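Local coordinates for ribonucleoside-diphosphate reductase (Pseudomonas aeruginosa, PDB 5IM3), which probably catalyses the reduction of ribonucleoside diphosphates to the 2'-deoxyribonucleotides needed for DNA synthesis, and binds dATP as an allosteric enzyme, at residues Arg735-Glu741 with Trp896-Leu900; Val742-Glu746 with Ser864-Trp869; Ile859-Ala863 with Ser875-Tyr879; Arg572-Gln576 with Asn763-Met767. One frame throughout, in Å; residues are numbered along the deposited sequence.

Interaction 1. Residues Arg735-Glu741 with Trp896-Leu900; sequences RGAKYIE and WFRGL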
# COMPACT_ATOMS: atom_id res chain seq x y z
N ARG A 735 -17.59 -40.34 -9.67
CA ARG A 735 -17.64 -38.98 -9.15
C ARG A 735 -18.98 -38.31 -9.47
O ARG A 735 -19.53 -37.58 -8.63
CB ARG A 735 -16.49 -38.15 -9.72
CG ARG A 735 -16.40 -36.75 -9.11
CD ARG A 735 -15.43 -35.87 -9.86
NE ARG A 735 -14.06 -36.36 -9.79
CZ ARG A 735 -13.02 -35.74 -10.34
NH1 ARG A 735 -13.19 -34.60 -11.00
NH2 ARG A 735 -11.80 -36.25 -10.22
N GLY A 736 -19.51 -38.54 -10.66
CA GLY A 736 -20.75 -37.93 -11.08
C GLY A 736 -20.50 -36.83 -12.10
O GLY A 736 -19.55 -36.05 -11.98
N ALA A 737 -21.36 -36.76 -13.11
CA ALA A 737 -21.19 -35.79 -14.18
C ALA A 737 -21.27 -34.36 -13.67
O ALA A 737 -20.79 -33.44 -14.35
CB ALA A 737 -22.24 -36.01 -15.27
N LYS A 738 -21.85 -34.14 -12.49
CA LYS A 738 -21.93 -32.80 -11.93
C LYS A 738 -20.56 -32.23 -11.60
O LYS A 738 -20.41 -31.01 -11.51
CB LYS A 738 -22.81 -32.81 -10.67
CG LYS A 738 -23.16 -31.44 -10.12
CD LYS A 738 -24.36 -31.50 -9.17
CE LYS A 738 -23.94 -31.48 -7.71
NZ LYS A 738 -23.38 -30.16 -7.31
N TYR A 739 -19.55 -33.09 -11.43
CA TYR A 739 -18.22 -32.65 -11.01
C TYR A 739 -17.10 -33.02 -11.97
O TYR A 739 -15.94 -32.70 -11.68
CB TYR A 739 -17.90 -33.24 -9.63
CG TYR A 739 -18.90 -32.88 -8.55
CD1 TYR A 739 -18.89 -31.63 -7.96
CD2 TYR A 739 -19.83 -33.81 -8.12
CE1 TYR A 739 -19.80 -31.31 -6.97
CE2 TYR A 739 -20.74 -33.50 -7.13
CZ TYR A 739 -20.73 -32.25 -6.56
OH TYR A 739 -21.64 -31.94 -5.58
N ILE A 740 -17.39 -33.69 -13.08
CA ILE A 740 -16.35 -34.06 -14.04
C ILE A 740 -16.96 -34.12 -15.43
O ILE A 740 -18.07 -34.62 -15.62
CB ILE A 740 -15.68 -35.40 -13.66
CG1 ILE A 740 -14.62 -35.78 -14.70
CG2 ILE A 740 -16.73 -36.50 -13.54
CD1 ILE A 740 -13.75 -36.96 -14.28
N GLU A 741 -16.20 -33.62 -16.40
CA GLU A 741 -16.60 -33.69 -17.80
C GLU A 741 -15.33 -33.79 -18.64
O GLU A 741 -14.47 -32.92 -18.55
CB GLU A 741 -17.42 -32.46 -18.21
CG GLU A 741 -17.83 -32.46 -19.67
CD GLU A 741 -18.76 -31.31 -20.00
OE1 GLU A 741 -19.84 -31.22 -19.38
OE2 GLU A 741 -18.41 -30.50 -20.88
N TRP A 896 -9.21 -30.23 -12.15
CA TRP A 896 -9.94 -31.32 -11.50
C TRP A 896 -11.18 -31.70 -12.31
O TRP A 896 -11.46 -32.88 -12.52
CB TRP A 896 -10.32 -30.90 -10.08
CG TRP A 896 -11.09 -31.93 -9.32
CD1 TRP A 896 -10.63 -33.11 -8.83
CD2 TRP A 896 -12.47 -31.85 -8.94
NE1 TRP A 896 -11.63 -33.78 -8.18
CE2 TRP A 896 -12.77 -33.03 -8.23
CE3 TRP A 896 -13.47 -30.90 -9.13
CZ2 TRP A 896 -14.04 -33.28 -7.71
CZ3 TRP A 896 -14.73 -31.15 -8.62
CH2 TRP A 896 -15.00 -32.33 -7.91
N PHE A 897 -11.93 -30.70 -12.76
CA PHE A 897 -13.16 -30.96 -13.51
C PHE A 897 -12.89 -31.74 -14.79
O PHE A 897 -13.78 -32.45 -15.28
CB PHE A 897 -13.85 -29.62 -13.82
CG PHE A 897 -15.24 -29.76 -14.35
CD1 PHE A 897 -16.28 -30.17 -13.53
CD2 PHE A 897 -15.53 -29.46 -15.68
CE1 PHE A 897 -17.57 -30.30 -14.02
CE2 PHE A 897 -16.81 -29.58 -16.17
CZ PHE A 897 -17.83 -30.00 -15.34
N ARG A 898 -11.68 -31.65 -15.33
CA ARG A 898 -11.34 -32.30 -16.60
C ARG A 898 -10.63 -33.63 -16.40
O ARG A 898 -10.04 -34.16 -17.35
CB ARG A 898 -10.48 -31.37 -17.45
CG ARG A 898 -11.20 -30.12 -17.93
CD ARG A 898 -12.33 -30.47 -18.88
NE ARG A 898 -13.16 -29.32 -19.22
CZ ARG A 898 -14.27 -29.40 -19.94
NH1 ARG A 898 -14.68 -30.57 -20.41
NH2 ARG A 898 -14.97 -28.30 -20.20
N GLY A 899 -10.67 -34.19 -15.20
CA GLY A 899 -10.16 -35.53 -14.98
C GLY A 899 -8.66 -35.65 -14.92
O GLY A 899 -8.13 -36.75 -15.12
N LEU A 900 -7.95 -34.56 -14.63
CA LEU A 900 -6.51 -34.66 -14.48
C LEU A 900 -6.15 -35.33 -13.16
O LEU A 900 -6.85 -35.17 -12.15
CB LEU A 900 -5.87 -33.27 -14.55
CG LEU A 900 -5.83 -32.60 -15.93
CD1 LEU A 900 -5.20 -31.22 -15.81
CD2 LEU A 900 -5.08 -33.44 -16.95
O HOH W 1 -9.45 -35.02 -11.85

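Interaction 2. Residues Val742-Glu746 with Ser864-Trp869; sequences VDLSE and SRRQKW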
# COMPACT_ATOMS: atom_id res chain seq x y z
N VAL A 742 -15.22 -34.86 -19.42
CA VAL A 742 -14.04 -35.11 -20.24
C VAL A 742 -14.50 -35.69 -21.57
O VAL A 742 -15.47 -36.45 -21.63
CB VAL A 742 -13.04 -36.04 -19.52
CG1 VAL A 742 -13.72 -37.32 -19.07
CG2 VAL A 742 -11.84 -36.35 -20.42
N ASP A 743 -13.80 -35.32 -22.64
CA ASP A 743 -14.09 -35.86 -23.96
C ASP A 743 -13.82 -37.36 -23.98
O ASP A 743 -12.83 -37.84 -23.41
CB ASP A 743 -13.24 -35.15 -25.01
CG ASP A 743 -13.53 -35.64 -26.41
OD1 ASP A 743 -12.95 -36.68 -26.81
OD2 ASP A 743 -14.33 -34.99 -27.12
N LEU A 744 -14.70 -38.11 -24.65
CA LEU A 744 -14.60 -39.56 -24.71
C LEU A 744 -14.47 -40.07 -26.14
O LEU A 744 -14.73 -41.25 -26.40
CB LEU A 744 -15.82 -40.19 -24.03
CG LEU A 744 -15.66 -40.74 -22.60
CD1 LEU A 744 -14.90 -39.78 -21.70
CD2 LEU A 744 -17.02 -41.06 -22.01
N SER A 745 -14.05 -39.22 -27.07
CA SER A 745 -13.96 -39.62 -28.47
C SER A 745 -12.82 -40.61 -28.68
O SER A 745 -11.85 -40.67 -27.92
CB SER A 745 -13.77 -38.40 -29.37
OG SER A 745 -12.50 -37.81 -29.17
N GLU A 746 -12.95 -41.40 -29.75
CA GLU A 746 -11.99 -42.43 -30.09
C GLU A 746 -11.86 -42.51 -31.61
O GLU A 746 -12.86 -42.43 -32.32
CB GLU A 746 -12.41 -43.80 -29.55
CG GLU A 746 -12.71 -43.81 -28.06
CD GLU A 746 -13.22 -45.16 -27.57
OE1 GLU A 746 -13.78 -45.21 -26.46
OE2 GLU A 746 -13.06 -46.16 -28.31
N SER A 864 -5.84 -33.04 -20.39
CA SER A 864 -7.02 -33.85 -20.08
C SER A 864 -7.22 -34.96 -21.10
O SER A 864 -7.56 -36.09 -20.73
CB SER A 864 -8.26 -32.96 -20.01
OG SER A 864 -9.43 -33.74 -19.81
N ARG A 865 -7.03 -34.66 -22.38
CA ARG A 865 -7.27 -35.67 -23.40
C ARG A 865 -6.11 -36.66 -23.51
O ARG A 865 -6.33 -37.82 -23.87
CB ARG A 865 -7.52 -35.01 -24.75
CG ARG A 865 -8.93 -34.50 -24.90
CD ARG A 865 -8.94 -33.21 -25.67
NE ARG A 865 -10.27 -32.63 -25.79
CZ ARG A 865 -11.14 -32.92 -26.75
NH1 ARG A 865 -10.83 -33.82 -27.68
NH2 ARG A 865 -12.32 -32.33 -26.78
N ARG A 866 -4.89 -36.22 -23.21
CA ARG A 866 -3.78 -37.17 -23.14
C ARG A 866 -4.00 -38.15 -21.99
O ARG A 866 -3.70 -39.35 -22.12
CB ARG A 866 -2.46 -36.43 -22.98
CG ARG A 866 -1.96 -35.78 -24.26
CD ARG A 866 -0.57 -35.21 -24.09
NE ARG A 866 -0.56 -34.09 -23.15
CZ ARG A 866 -0.65 -32.81 -23.49
NH1 ARG A 866 -0.72 -32.45 -24.77
NH2 ARG A 866 -0.65 -31.88 -22.55
N GLN A 867 -4.53 -37.67 -20.87
CA GLN A 867 -4.73 -38.50 -19.69
C GLN A 867 -5.77 -39.59 -19.92
O GLN A 867 -5.84 -40.54 -19.13
CB GLN A 867 -5.15 -37.64 -18.50
CG GLN A 867 -5.13 -38.36 -17.16
CD GLN A 867 -3.79 -39.00 -16.85
OE1 GLN A 867 -2.82 -38.32 -16.53
NE2 GLN A 867 -3.73 -40.32 -16.97
N LYS A 868 -6.59 -39.49 -20.97
CA LYS A 868 -7.57 -40.53 -21.23
C LYS A 868 -6.90 -41.84 -21.61
O LYS A 868 -7.47 -42.92 -21.41
CB LYS A 868 -8.51 -40.12 -22.36
CG LYS A 868 -9.02 -38.71 -22.25
CD LYS A 868 -10.06 -38.41 -23.32
CE LYS A 868 -9.54 -38.71 -24.73
NZ LYS A 868 -10.59 -38.47 -25.76
N TRP A 869 -5.70 -41.77 -22.18
CA TRP A 869 -5.01 -42.93 -22.70
C TRP A 869 -3.84 -43.37 -21.83
O TRP A 869 -3.35 -44.49 -22.00
CB TRP A 869 -4.51 -42.64 -24.12
CG TRP A 869 -5.57 -42.01 -24.98
CD1 TRP A 869 -5.64 -40.70 -25.37
CD2 TRP A 869 -6.72 -42.66 -25.54
NE1 TRP A 869 -6.76 -40.50 -26.14
CE2 TRP A 869 -7.44 -41.69 -26.26
CE3 TRP A 869 -7.20 -43.97 -25.50
CZ2 TRP A 869 -8.61 -41.98 -26.94
CZ3 TRP A 869 -8.37 -44.26 -26.18
CH2 TRP A 869 -9.06 -43.27 -26.89

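Interaction 3. Residues Ile859-Ala863 with Ser875-Tyr879; sequences IVEAA and SLNLY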
# COMPACT_ATOMS: atom_id res chain seq x y z
N ILE A 859 -3.64 -25.68 -22.23
CA ILE A 859 -2.70 -26.65 -21.67
C ILE A 859 -3.44 -27.68 -20.83
O ILE A 859 -3.08 -28.87 -20.81
CB ILE A 859 -1.62 -25.93 -20.85
CG1 ILE A 859 -0.98 -24.80 -21.66
CG2 ILE A 859 -0.55 -26.91 -20.39
CD1 ILE A 859 -0.36 -25.25 -22.96
N VAL A 860 -4.48 -27.25 -20.11
CA VAL A 860 -5.25 -28.18 -19.28
C VAL A 860 -6.06 -29.12 -20.15
O VAL A 860 -6.05 -30.34 -19.94
CB VAL A 860 -6.14 -27.39 -18.30
CG1 VAL A 860 -7.09 -28.33 -17.56
CG2 VAL A 860 -5.29 -26.61 -17.32
N GLU A 861 -6.80 -28.58 -21.13
CA GLU A 861 -7.63 -29.41 -21.98
C GLU A 861 -6.80 -30.41 -22.77
O GLU A 861 -7.21 -31.56 -22.97
CB GLU A 861 -8.45 -28.54 -22.93
CG GLU A 861 -9.86 -28.24 -22.44
CD GLU A 861 -10.73 -29.48 -22.37
OE1 GLU A 861 -10.35 -30.50 -22.99
OE2 GLU A 861 -11.78 -29.44 -21.70
N ALA A 862 -5.62 -29.99 -23.23
CA ALA A 862 -4.72 -30.91 -23.92
C ALA A 862 -4.28 -32.03 -23.00
O ALA A 862 -4.32 -33.21 -23.36
CB ALA A 862 -3.51 -30.15 -24.46
N ALA A 863 -3.86 -31.68 -21.78
CA ALA A 863 -3.46 -32.69 -20.81
C ALA A 863 -4.63 -33.60 -20.46
O ALA A 863 -4.45 -34.81 -20.27
CB ALA A 863 -2.90 -32.03 -19.56
N SER A 875 3.53 -35.01 -15.90
CA SER A 875 4.02 -33.81 -15.24
C SER A 875 3.54 -32.58 -16.00
O SER A 875 3.92 -32.36 -17.15
CB SER A 875 5.55 -33.82 -15.17
OG SER A 875 6.00 -34.95 -14.45
N LEU A 876 2.71 -31.76 -15.34
CA LEU A 876 2.00 -30.67 -16.00
C LEU A 876 2.32 -29.36 -15.30
O LEU A 876 1.71 -29.02 -14.29
CB LEU A 876 0.50 -30.93 -16.01
CG LEU A 876 -0.32 -29.93 -16.82
CD1 LEU A 876 0.04 -30.00 -18.29
CD2 LEU A 876 -1.81 -30.19 -16.62
N ASN A 877 3.28 -28.61 -15.85
CA ASN A 877 3.50 -27.24 -15.41
C ASN A 877 2.43 -26.34 -16.00
O ASN A 877 2.01 -26.51 -17.14
CB ASN A 877 4.88 -26.76 -15.82
CG ASN A 877 5.99 -27.50 -15.10
OD1 ASN A 877 5.88 -27.80 -13.91
ND2 ASN A 877 7.05 -27.82 -15.83
N LEU A 878 1.97 -25.38 -15.20
CA LEU A 878 0.96 -24.42 -15.63
C LEU A 878 1.53 -23.02 -15.55
O LEU A 878 2.22 -22.66 -14.59
CB LEU A 878 -0.31 -24.53 -14.78
CG LEU A 878 -1.12 -25.81 -14.99
CD1 LEU A 878 -2.34 -25.80 -14.09
CD2 LEU A 878 -1.55 -25.98 -16.44
N TYR A 879 1.24 -22.23 -16.59
CA TYR A 879 1.73 -20.87 -16.71
C TYR A 879 0.54 -19.93 -16.69
O TYR A 879 -0.39 -20.08 -17.49
CB TYR A 879 2.55 -20.70 -18.00
CG TYR A 879 3.69 -21.68 -18.08
CD1 TYR A 879 3.50 -22.96 -18.57
CD2 TYR A 879 4.97 -21.32 -17.66
CE1 TYR A 879 4.55 -23.86 -18.65
CE2 TYR A 879 6.02 -22.21 -17.74
CZ TYR A 879 5.80 -23.48 -18.23
OH TYR A 879 6.85 -24.37 -18.29

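Interaction 4. Residues Arg572-Gln576 with Asn763-Met767; sequences RSPQQ and NSNIM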
# COMPACT_ATOMS: atom_id res chain seq x y z
N ARG A 572 -8.41 -45.27 -11.42
CA ARG A 572 -7.90 -45.62 -12.74
C ARG A 572 -6.61 -46.43 -12.68
O ARG A 572 -6.08 -46.81 -13.73
CB ARG A 572 -7.67 -44.35 -13.57
CG ARG A 572 -8.90 -43.46 -13.68
CD ARG A 572 -8.70 -42.36 -14.71
NE ARG A 572 -8.39 -42.91 -16.03
CZ ARG A 572 -7.98 -42.19 -17.07
NH1 ARG A 572 -7.83 -40.88 -16.95
NH2 ARG A 572 -7.72 -42.79 -18.22
N SER A 573 -6.11 -46.72 -11.48
CA SER A 573 -4.92 -47.54 -11.36
C SER A 573 -5.23 -48.97 -11.78
O SER A 573 -6.22 -49.54 -11.31
CB SER A 573 -4.40 -47.51 -9.92
OG SER A 573 -3.28 -48.37 -9.77
N PRO A 574 -4.44 -49.58 -12.66
CA PRO A 574 -4.70 -50.99 -13.02
C PRO A 574 -4.43 -51.97 -11.89
O PRO A 574 -4.81 -53.15 -12.02
CB PRO A 574 -3.74 -51.24 -14.20
CG PRO A 574 -3.38 -49.88 -14.70
CD PRO A 574 -3.39 -48.99 -13.51
N GLN A 575 -3.81 -51.54 -10.80
CA GLN A 575 -3.39 -52.44 -9.73
C GLN A 575 -4.23 -52.27 -8.46
O GLN A 575 -3.74 -52.48 -7.35
CB GLN A 575 -1.91 -52.20 -9.42
CG GLN A 575 -0.97 -52.62 -10.55
CD GLN A 575 -0.93 -54.12 -10.74
OE1 GLN A 575 -1.74 -54.69 -11.47
NE2 GLN A 575 0.01 -54.78 -10.08
N GLN A 576 -5.51 -51.91 -8.61
CA GLN A 576 -6.38 -51.73 -7.46
C GLN A 576 -6.59 -53.02 -6.68
O GLN A 576 -6.94 -52.97 -5.50
CB GLN A 576 -7.74 -51.19 -7.89
CG GLN A 576 -7.70 -49.81 -8.51
CD GLN A 576 -8.99 -49.45 -9.20
OE1 GLN A 576 -10.06 -49.43 -8.59
NE2 GLN A 576 -8.91 -49.16 -10.49
N ASN A 763 3.41 -55.74 -18.20
CA ASN A 763 3.68 -54.59 -17.34
C ASN A 763 2.39 -54.05 -16.75
O ASN A 763 1.41 -53.86 -17.47
CB ASN A 763 4.40 -53.49 -18.13
CG ASN A 763 5.60 -54.01 -18.90
OD1 ASN A 763 5.52 -54.28 -20.10
ND2 ASN A 763 6.72 -54.16 -18.20
N SER A 764 2.40 -53.80 -15.44
CA SER A 764 1.20 -53.29 -14.76
C SER A 764 0.87 -51.87 -15.19
O SER A 764 -0.30 -51.50 -15.26
CB SER A 764 1.39 -53.35 -13.25
OG SER A 764 2.51 -52.58 -12.84
N ASN A 765 1.89 -51.06 -15.45
CA ASN A 765 1.73 -49.71 -15.96
C ASN A 765 2.71 -49.52 -17.11
O ASN A 765 3.81 -50.07 -17.10
CB ASN A 765 1.96 -48.65 -14.87
CG ASN A 765 0.84 -48.61 -13.83
OD1 ASN A 765 -0.07 -47.79 -13.93
ND2 ASN A 765 0.91 -49.49 -12.84
N ILE A 766 2.29 -48.74 -18.12
CA ILE A 766 3.04 -48.59 -19.36
C ILE A 766 3.54 -47.17 -19.55
O ILE A 766 4.70 -46.94 -19.90
CB ILE A 766 2.20 -49.03 -20.58
CG1 ILE A 766 1.45 -50.34 -20.32
CG2 ILE A 766 3.11 -49.19 -21.79
CD1 ILE A 766 2.32 -51.55 -20.28
N MET A 767 2.66 -46.18 -19.36
CA MET A 767 2.89 -44.83 -19.85
C MET A 767 2.92 -43.82 -18.71
O MET A 767 2.15 -43.91 -17.75
CB MET A 767 1.81 -44.44 -20.84
CG MET A 767 1.66 -45.42 -21.98
SD MET A 767 0.10 -45.20 -22.83
CE MET A 767 0.40 -43.65 -23.66

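Interaction 1. Residues Arg735-Glu741 with Trp896-Leu900
This is a mixed polar and stacking contact in the barrel domain, where the loop leaving helix 724-735 wraps round the C-terminal end of helix 885-897. At its centre the guanidinium of Arg735 lies flat on the indole of Trp896, with centres 3.6 Å apart and planes at 8°, a stacked cation-pi pair. Arg735 NH1 also donates to Trp896 O at 2.9 Å, so one side chain holds both ring and carbonyl. Asp489 joins the two from outside, forming a salt bridge with Arg735 and a hydrogen bond with Trp896 NE1. Water 1 links Arg735 NH2, Trp896 O and Leu900 O. Further along, Glu741 N donates to Phe897 O at 2.9 Å, and Ile740 CA adds a CA-H...O contact to the same oxygen at 3.3 Å. The face of the Phe897 ring covers this backbone. Arg898 NH1 makes only a weak bond to Glu741 O at 3.0 Å; the firmer partner of this arginine is Glu861, through NE. Gly736, with positive phi, turns the chain out of the first helix. Gly899, also at positive phi, is the C' residue of a Schellman motif, the classic helix C-terminal stop, here with a loop bonded to its last turn.

Interaction 2. Residues Val742-Glu746 with Ser864-Trp869
Charge dominates the meeting of the Val742-Glu746 loop with the C-terminal part of helix 856-866 and the residues that follow. Asp743 is the hub of a salt-bridge network: its OD2 lies 3.4 Å from Arg865 NH2, and its OD1 lies 3.1 Å from Lys868 NZ. Asp686, on helix 679-707, forms its own salt bridge with Lys868, so the ammonium pairs with two carboxylates. Among the hydrogen bonds, Lys868 NZ reaches Ser745 O at 3.3 Å, a weak bond. Within the loop the bonds are shorter: Ser745 N and Ser745 OG donate to Asp743 OD1 at 2.8 and 2.7 Å, which fixes the carboxylate facing the basic residues. Van der Waals contacts are slighter. Val742 CG2 rests 3.6 Å from Ser864 OG, itself hydrogen-bonded to Arg898 O, and 4.0 Å from Lys868 CD, while the edge of the Trp869 ring meets Glu746, CH2 to CG at 3.9 Å, and Ser745 O. Trp869 NE1 is hydrogen-bonded to Asp686 too, and its ring lies nearly parallel to that of Trp750. The bond from Ser745 N to Asp743 OD1 defines an Asx turn, whose closing carboxylate also pairs with two basic side chains.

Interaction 3. Residues Ile859-Ala863 with Ser875-Tyr879
Five apolar side chains interlock where helix 856-866 packs against the chain leading into strand 878-881. The two CA atoms of each closest pair are over 7 Å apart, Ile859 to Leu878 at 7.4 Å and Ala863 to Leu876 at 7.6 Å, so the gap is filled by side chains. Leu876 is the main bump. It points at the helix and enters the hollow between Ile859 and Ala863, residues one turn apart on the same helix face. Its CD1 lies 3.8 Å from Ile859 CG2 and its CD2 lies 3.6 Å from Ala863 CB; the small methyl of Ala863 lets the leucine come close. Leu878 brings the end of its side chain to the neighbouring hollow between Ile859 and Val860, its CD2 being 4.2 Å from Ile859 CG2 and 3.9 Å from Val860 CG2. Ile859 CG2 therefore touches both leucines. Asn877, between them in sequence, points away from the helix. Leu900 extends the apolar layer over Leu876, and helix 885-897 covers Leu878 through Thr891 and Tyr892. Since the side-chain contacts are wholly between aliphatic groups and the touching residues are almost all buried, shape and exclusion of water hold this helix to the chain entering the strand.

Interaction 4. Residues Arg572-Gln576 with Asn763-Met767
Ser764, Pro574 and Gln575 have the most surface covered where two irregular loops of the barrel domain meet: one follows helix 566-571, the other lies between helices 751-757 and 773-779. Ser764 faces the opposite loop directly. Its carbonyl O lies 3.5 Å from Pro574 CG, and its CB lies 3.5 Å from Gln575 CD, so this one residue touches both central residues of the turn. Its polar groups are satisfied by other parts of the fold, OG by the carbonyl of His655 and O by Trp718 NE1, which leaves the contact itself to van der Waals packing. Pro574 offers its CG and CD atoms. Besides Ser764 it meets Asn765, whose OD1 lies 3.6 Å from Pro574 CD, and the indole of Trp718 also packs on this proline. Gln575 turns its CB toward the same loop, but its amide is bound outside the pair, OE1 to Tyr710 and NE2 to Thr712. The remaining touch, Gln575 CG to Asn765 ND2, is a loose 4.3 Å. Within the first loop Gln576 NE2 donates to Ser573 O at 2.8 Å, a side-chain bond across the ends of the turn. The arrangement is a type I beta turn, Ser573 to Gln576, with proline at its second position, packed by its two central residues against a buried loop whose Ile766 and Met767 amides bond to Asp871.

How the interactions relate
From the N terminus, residues 572-576 come first, after helix 566-571, and wait for 763-767 to complete interaction 4. Between them, 735-741 and 742-746 run on without a break, opening interactions 1 and 2, so interaction 4 crosses both. Helix 856-866 then supplies 859-863 and the start of 864-869; the latter completes interaction 2, and 875-879 completes interaction 3, the two crossing each other. Interaction 1 closes last, at 896-900, and encloses both. Arg898 ties it to them, through Ser864 OG and Glu861. Interaction 4 is joined to interaction 2 by Arg572 and Gln867. Helix 856-866 thus lies between the loop after 724-735, strand 878-881 and the end of helix 885-897.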